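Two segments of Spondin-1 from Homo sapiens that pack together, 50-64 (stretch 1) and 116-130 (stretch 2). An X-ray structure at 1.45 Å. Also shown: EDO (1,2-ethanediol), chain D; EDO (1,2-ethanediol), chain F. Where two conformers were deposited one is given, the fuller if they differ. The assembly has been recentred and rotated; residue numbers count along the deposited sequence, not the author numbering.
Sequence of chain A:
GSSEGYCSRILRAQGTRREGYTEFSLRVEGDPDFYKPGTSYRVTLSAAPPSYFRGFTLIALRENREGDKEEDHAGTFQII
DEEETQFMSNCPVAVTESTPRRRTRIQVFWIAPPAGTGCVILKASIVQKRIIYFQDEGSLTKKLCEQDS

Stretch 1 (50-64) PSYFRGFTLIALREN
Stretch 2 116-130: GTGCVILKASIVQKR

Two neighbouring antiparallel strands, 55-62 and 120-127, form this contact, their N-to-C directions 158° apart. Gly-55/Val-127, Thr-57/Ser-125, Ile-59/Lys-123 and Leu-61/Ile-121 are hydrogen-bonded pairs, CA atoms 5.2-5.5 Å apart; between them Phe-56/Ile-126, Leu-58/Ala-124, Ala-60/Leu-122 and Arg-62/Val-120 are not, and their CA atoms approach to 4.2-4.6 Å. Phi is mostly near -130° and psi near 140°; exceptions are Gly-55 and Phe-56 (about -158/159), Leu-122 (-87/129) and Arg-62 (-58/139). Rungs include Ile-59 N to Lys-123 O, 2.9 Å; the shortest is Ile-121 N to Leu-61 O, 2.7 Å. At one end Val-127 N donates to Gly-55 O (3.0 Å) and Val-127 O accepts from Arg-54 N (2.8 Å); past the other, Glu-63 N donates to Cys-119 O (3.0 Å).

On the Phe-56 face, small alanines sit opposite leucines: Leu-122 (m, t) brings CD2 to 3.5 Å from Ala-60 CB, while Leu-58 (t, p) sets CD1 4.4 Å from Ala-124 CB. Phe-56 (p, chi2 92°) leads its ring away, leaving its CB 3.9 Å from Ile-126 CG2. Apart from Arg-62, with Thr-117 CG2 over one face of its guanidinium, this face is buried and apolar.

The Thr-57 face is more mixed. Thr-57 (m) OG1 hydrogen-bonds ethanediol O2 and Ser-125 (t) OG accepts from its O1, both 2.7 Å. Lys-123 (m, t, p, t) climbs obliquely off the sheet, NZ 4.3 Å from Leu-61 (m, t) CD1. Ile-59 is p, t. Ile-121 (m, m) brings CD1 to 3.8 Å from CG of Glu-63 (t, t). At Gly-55 an ideal CB would lie 3.1 Å from Val-127 (p) CG1, a tight fit that glycine avoids.

Just before strand 55-62, Arg-54 (m, t, m) curls so that NE and NH2 both donate to Gln-128 O, at 3.1 and 3.0 Å. Gln-128, extended (t, t), lays CG over the Tyr-52 (p, chi2 86°) ring, 3.9 Å from its centroid, in a CH-pi contact.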

# COMPACT_ATOMS: atom_id res chain seq x y z
N PRO A 50 10.74 4.32 18.14
CA PRO A 50 9.52 4.09 18.89
C PRO A 50 8.26 4.64 18.21
O PRO A 50 7.29 4.96 18.89
CB PRO A 50 9.79 4.88 20.17
CG PRO A 50 10.51 6.12 19.64
CD PRO A 50 11.35 5.63 18.48
N SER A 51 8.27 4.74 16.89
CA SER A 51 7.13 5.29 16.17
C SER A 51 5.95 4.31 16.06
O SER A 51 6.08 3.10 16.32
CB SER A 51 7.54 5.79 14.78
OG SER A 51 8.52 6.82 14.89
N TYR A 52 4.81 4.87 15.69
CA TYR A 52 3.59 4.11 15.48
C TYR A 52 2.74 4.91 14.51
O TYR A 52 3.04 6.08 14.22
CB TYR A 52 2.84 3.92 16.82
CG TYR A 52 2.57 5.23 17.52
CD1 TYR A 52 1.42 5.97 17.22
CD2 TYR A 52 3.48 5.75 18.45
CE1 TYR A 52 1.18 7.20 17.84
CE2 TYR A 52 3.24 6.98 19.07
CZ TYR A 52 2.09 7.69 18.75
OH TYR A 52 1.83 8.89 19.36
N PHE A 53 1.69 4.29 14.01
CA PHE A 53 0.69 5.01 13.23
C PHE A 53 -0.70 4.70 13.76
O PHE A 53 -0.97 3.60 14.23
CB PHE A 53 0.83 4.75 11.72
CG PHE A 53 0.89 3.30 11.35
CD1 PHE A 53 2.11 2.61 11.37
CD2 PHE A 53 -0.25 2.62 10.95
CE1 PHE A 53 2.18 1.26 11.00
CE2 PHE A 53 -0.21 1.26 10.61
CZ PHE A 53 1.02 0.59 10.60
N ARG A 54 -1.57 5.70 13.71
CA ARG A 54 -2.95 5.54 14.17
C ARG A 54 -3.88 5.31 12.99
O ARG A 54 -5.03 4.89 13.16
CB ARG A 54 -3.37 6.77 14.98
CG ARG A 54 -2.71 6.83 16.35
CD ARG A 54 -3.21 8.01 17.19
NE ARG A 54 -2.90 9.30 16.56
CZ ARG A 54 -3.81 10.11 16.02
NH1 ARG A 54 -5.11 9.82 16.04
NH2 ARG A 54 -3.40 11.25 15.47
N GLY A 55 -3.39 5.58 11.79
CA GLY A 55 -4.15 5.39 10.56
C GLY A 55 -3.23 5.27 9.36
O GLY A 55 -2.08 5.72 9.39
N PHE A 56 -3.73 4.66 8.30
CA PHE A 56 -2.95 4.48 7.08
C PHE A 56 -3.88 4.30 5.89
O PHE A 56 -5.07 3.96 6.06
CB PHE A 56 -2.00 3.28 7.18
CG PHE A 56 -2.68 1.96 7.02
CD1 PHE A 56 -2.78 1.35 5.77
CD2 PHE A 56 -3.30 1.35 8.11
CE1 PHE A 56 -3.45 0.14 5.63
CE2 PHE A 56 -3.97 0.14 7.98
CZ PHE A 56 -4.05 -0.47 6.75
N THR A 57 -3.33 4.53 4.70
CA THR A 57 -4.00 4.21 3.46
C THR A 57 -2.99 3.53 2.56
O THR A 57 -1.87 4.00 2.42
CB THR A 57 -4.53 5.45 2.74
OG1 THR A 57 -5.36 6.20 3.64
CG2 THR A 57 -5.35 5.05 1.52
N LEU A 58 -3.41 2.45 1.92
CA LEU A 58 -2.54 1.66 1.08
C LEU A 58 -3.22 1.38 -0.27
O LEU A 58 -4.36 0.90 -0.29
CB LEU A 58 -2.19 0.35 1.80
CG LEU A 58 -1.53 -0.75 0.97
CD1 LEU A 58 -0.18 -0.30 0.48
CD2 LEU A 58 -1.41 -2.03 1.77
N ILE A 59 -2.51 1.68 -1.37
CA ILE A 59 -3.03 1.44 -2.73
C ILE A 59 -1.99 0.79 -3.62
O ILE A 59 -0.80 0.75 -3.28
CB ILE A 59 -3.58 2.75 -3.38
CG1 ILE A 59 -2.47 3.80 -3.47
CG2 ILE A 59 -4.79 3.24 -2.60
CD1 ILE A 59 -2.90 5.10 -4.14
N ALA A 60 -2.44 0.24 -4.75
CA ALA A 60 -1.55 -0.31 -5.77
C ALA A 60 -1.98 0.28 -7.11
O ALA A 60 -3.10 0.04 -7.54
CB ALA A 60 -1.66 -1.81 -5.81
N LEU A 61 -1.09 1.03 -7.76
CA LEU A 61 -1.41 1.76 -8.98
C LEU A 61 -0.55 1.33 -10.14
O LEU A 61 0.65 1.08 -9.97
CB LEU A 61 -1.18 3.26 -8.78
CG LEU A 61 -2.02 3.95 -7.71
CD1 LEU A 61 -1.71 5.45 -7.68
CD2 LEU A 61 -3.52 3.72 -7.97
N ARG A 62 -1.13 1.28 -11.34
CA ARG A 62 -0.31 1.21 -12.52
C ARG A 62 0.60 2.44 -12.49
O ARG A 62 0.15 3.53 -12.13
CB ARG A 62 -1.20 1.24 -13.76
CG ARG A 62 -2.05 -0.02 -13.89
CD ARG A 62 -2.64 -0.10 -15.28
NE ARG A 62 -3.61 -1.19 -15.41
CZ ARG A 62 -3.83 -1.84 -16.55
NH1 ARG A 62 -3.15 -1.54 -17.64
NH2 ARG A 62 -4.74 -2.81 -16.59
N GLU A 63 1.86 2.26 -12.86
CA GLU A 63 2.79 3.40 -12.89
C GLU A 63 2.30 4.57 -13.74
O GLU A 63 1.67 4.38 -14.79
CB GLU A 63 4.18 2.97 -13.35
CG GLU A 63 5.27 3.94 -12.89
CD GLU A 63 6.68 3.48 -13.21
OE1 GLU A 63 6.84 2.54 -14.02
OE2 GLU A 63 7.63 4.08 -12.64
N ASN A 64 2.60 5.78 -13.25
CA ASN A 64 2.26 7.05 -13.90
C ASN A 64 0.78 7.35 -13.99
O ASN A 64 0.36 8.15 -14.83
CB ASN A 64 2.89 7.15 -15.30
CG ASN A 64 4.38 6.93 -15.29
OD1 ASN A 64 5.09 7.48 -14.45
ND2 ASN A 64 4.87 6.13 -16.23
N GLY A 116 1.00 -8.13 -18.77
CA GLY A 116 0.67 -6.97 -19.59
C GLY A 116 0.19 -5.77 -18.80
O GLY A 116 0.05 -4.68 -19.33
N THR A 117 -0.04 -5.96 -17.50
CA THR A 117 -0.47 -4.84 -16.66
C THR A 117 0.63 -3.79 -16.50
O THR A 117 0.34 -2.61 -16.29
CB THR A 117 -0.97 -5.34 -15.27
OG1 THR A 117 -2.11 -6.19 -15.47
CG2 THR A 117 -1.37 -4.16 -14.36
N GLY A 118 1.88 -4.22 -16.62
CA GLY A 118 3.03 -3.34 -16.51
C GLY A 118 3.45 -3.08 -15.07
O GLY A 118 3.01 -3.75 -14.12
N CYS A 119 4.32 -2.10 -14.91
CA CYS A 119 4.87 -1.77 -13.60
C CYS A 119 3.78 -1.29 -12.67
O CYS A 119 2.94 -0.48 -13.05
CB CYS A 119 5.96 -0.72 -13.72
SG CYS A 119 7.44 -1.31 -14.57
N VAL A 120 3.83 -1.78 -11.43
CA VAL A 120 2.86 -1.41 -10.40
C VAL A 120 3.60 -0.69 -9.25
O VAL A 120 4.71 -1.07 -8.88
CB VAL A 120 2.14 -2.66 -9.86
CG1 VAL A 120 1.31 -2.32 -8.63
CG2 VAL A 120 1.28 -3.29 -10.95
N ILE A 121 2.97 0.35 -8.72
CA ILE A 121 3.50 1.08 -7.57
C ILE A 121 2.60 0.86 -6.37
O ILE A 121 1.44 1.28 -6.36
CB ILE A 121 3.58 2.61 -7.83
CG1 ILE A 121 4.17 2.94 -9.21
CG2 ILE A 121 4.36 3.28 -6.70
CD1 ILE A 121 5.65 2.57 -9.39
N LEU A 122 3.15 0.19 -5.36
CA LEU A 122 2.49 0.03 -4.09
C LEU A 122 2.85 1.25 -3.27
O LEU A 122 4.04 1.54 -3.15
CB LEU A 122 2.99 -1.23 -3.37
CG LEU A 122 2.73 -2.55 -4.10
CD1 LEU A 122 3.46 -3.69 -3.41
CD2 LEU A 122 1.25 -2.82 -4.10
N LYS A 123 1.86 1.92 -2.71
CA LYS A 123 2.07 3.21 -2.04
C LYS A 123 1.23 3.34 -0.79
O LYS A 123 0.06 2.97 -0.77
CB LYS A 123 1.68 4.37 -2.97
CG LYS A 123 2.74 4.84 -3.94
CD LYS A 123 2.10 5.61 -5.08
CE LYS A 123 1.66 6.99 -4.67
NZ LYS A 123 1.35 7.80 -5.89
N ALA A 124 1.81 3.92 0.26
CA ALA A 124 1.08 4.14 1.49
C ALA A 124 1.25 5.55 2.01
O ALA A 124 2.24 6.23 1.73
CB ALA A 124 1.52 3.15 2.54
N SER A 125 0.25 5.98 2.77
CA SER A 125 0.25 7.21 3.53
C SER A 125 -0.08 6.85 4.96
O SER A 125 -0.86 5.91 5.18
CB SER A 125 -0.80 8.16 2.95
OG SER A 125 -0.95 9.30 3.76
N ILE A 126 0.48 7.56 5.94
CA ILE A 126 0.15 7.29 7.34
C ILE A 126 -0.15 8.56 8.14
O ILE A 126 0.21 9.67 7.72
CB ILE A 126 1.23 6.43 8.11
CG1 ILE A 126 2.50 7.24 8.38
CG2 ILE A 126 1.49 5.06 7.42
CD1 ILE A 126 2.52 8.00 9.69
N VAL A 127 -0.78 8.37 9.30
CA VAL A 127 -0.85 9.43 10.33
C VAL A 127 -0.35 8.95 11.69
O VAL A 127 -0.72 7.87 12.13
CB VAL A 127 -2.27 10.08 10.45
CG1 VAL A 127 -3.35 9.04 10.73
CG2 VAL A 127 -2.27 11.17 11.52
N GLN A 128 0.50 9.76 12.34
CA GLN A 128 0.96 9.54 13.73
C GLN A 128 0.55 10.76 14.55
O GLN A 128 -0.49 10.73 15.21
CB GLN A 128 2.48 9.30 13.79
CG GLN A 128 3.03 8.97 15.20
CD GLN A 128 4.53 8.66 15.26
OE1 GLN A 128 5.05 8.31 16.32
NE2 GLN A 128 5.23 8.81 14.15
N LYS A 129 1.35 11.83 14.49
CA LYS A 129 0.98 13.16 14.99
C LYS A 129 1.12 14.20 13.87
O LYS A 129 0.94 15.41 14.09
CB LYS A 129 1.81 13.53 16.22
CG LYS A 129 1.55 12.64 17.43
CD LYS A 129 1.98 13.28 18.72
CE LYS A 129 1.86 12.31 19.88
NZ LYS A 129 2.09 13.01 21.17
N ARG A 130 1.42 13.70 12.67
CA ARG A 130 1.46 14.48 11.44
C ARG A 130 1.12 13.49 10.34
O ARG A 130 1.16 12.28 10.58
CB ARG A 130 2.83 15.13 11.19
CG ARG A 130 3.93 14.15 10.84
CD ARG A 130 5.23 14.86 10.59
NE ARG A 130 6.31 13.90 10.40
CZ ARG A 130 7.59 14.22 10.30
NH1 ARG A 130 7.97 15.49 10.36
NH2 ARG A 130 8.49 13.27 10.14
C1 EDO D . -3.47 9.65 6.22
O1 EDO D . -3.35 9.85 4.81
C2 EDO D . -3.45 8.15 6.52
O2 EDO D . -4.50 7.49 5.80
C1 EDO F . 5.55 8.33 1.50
O1 EDO F . 4.17 8.22 1.85
C2 EDO F . 6.21 9.52 2.18
O2 EDO F . 7.57 9.22 2.47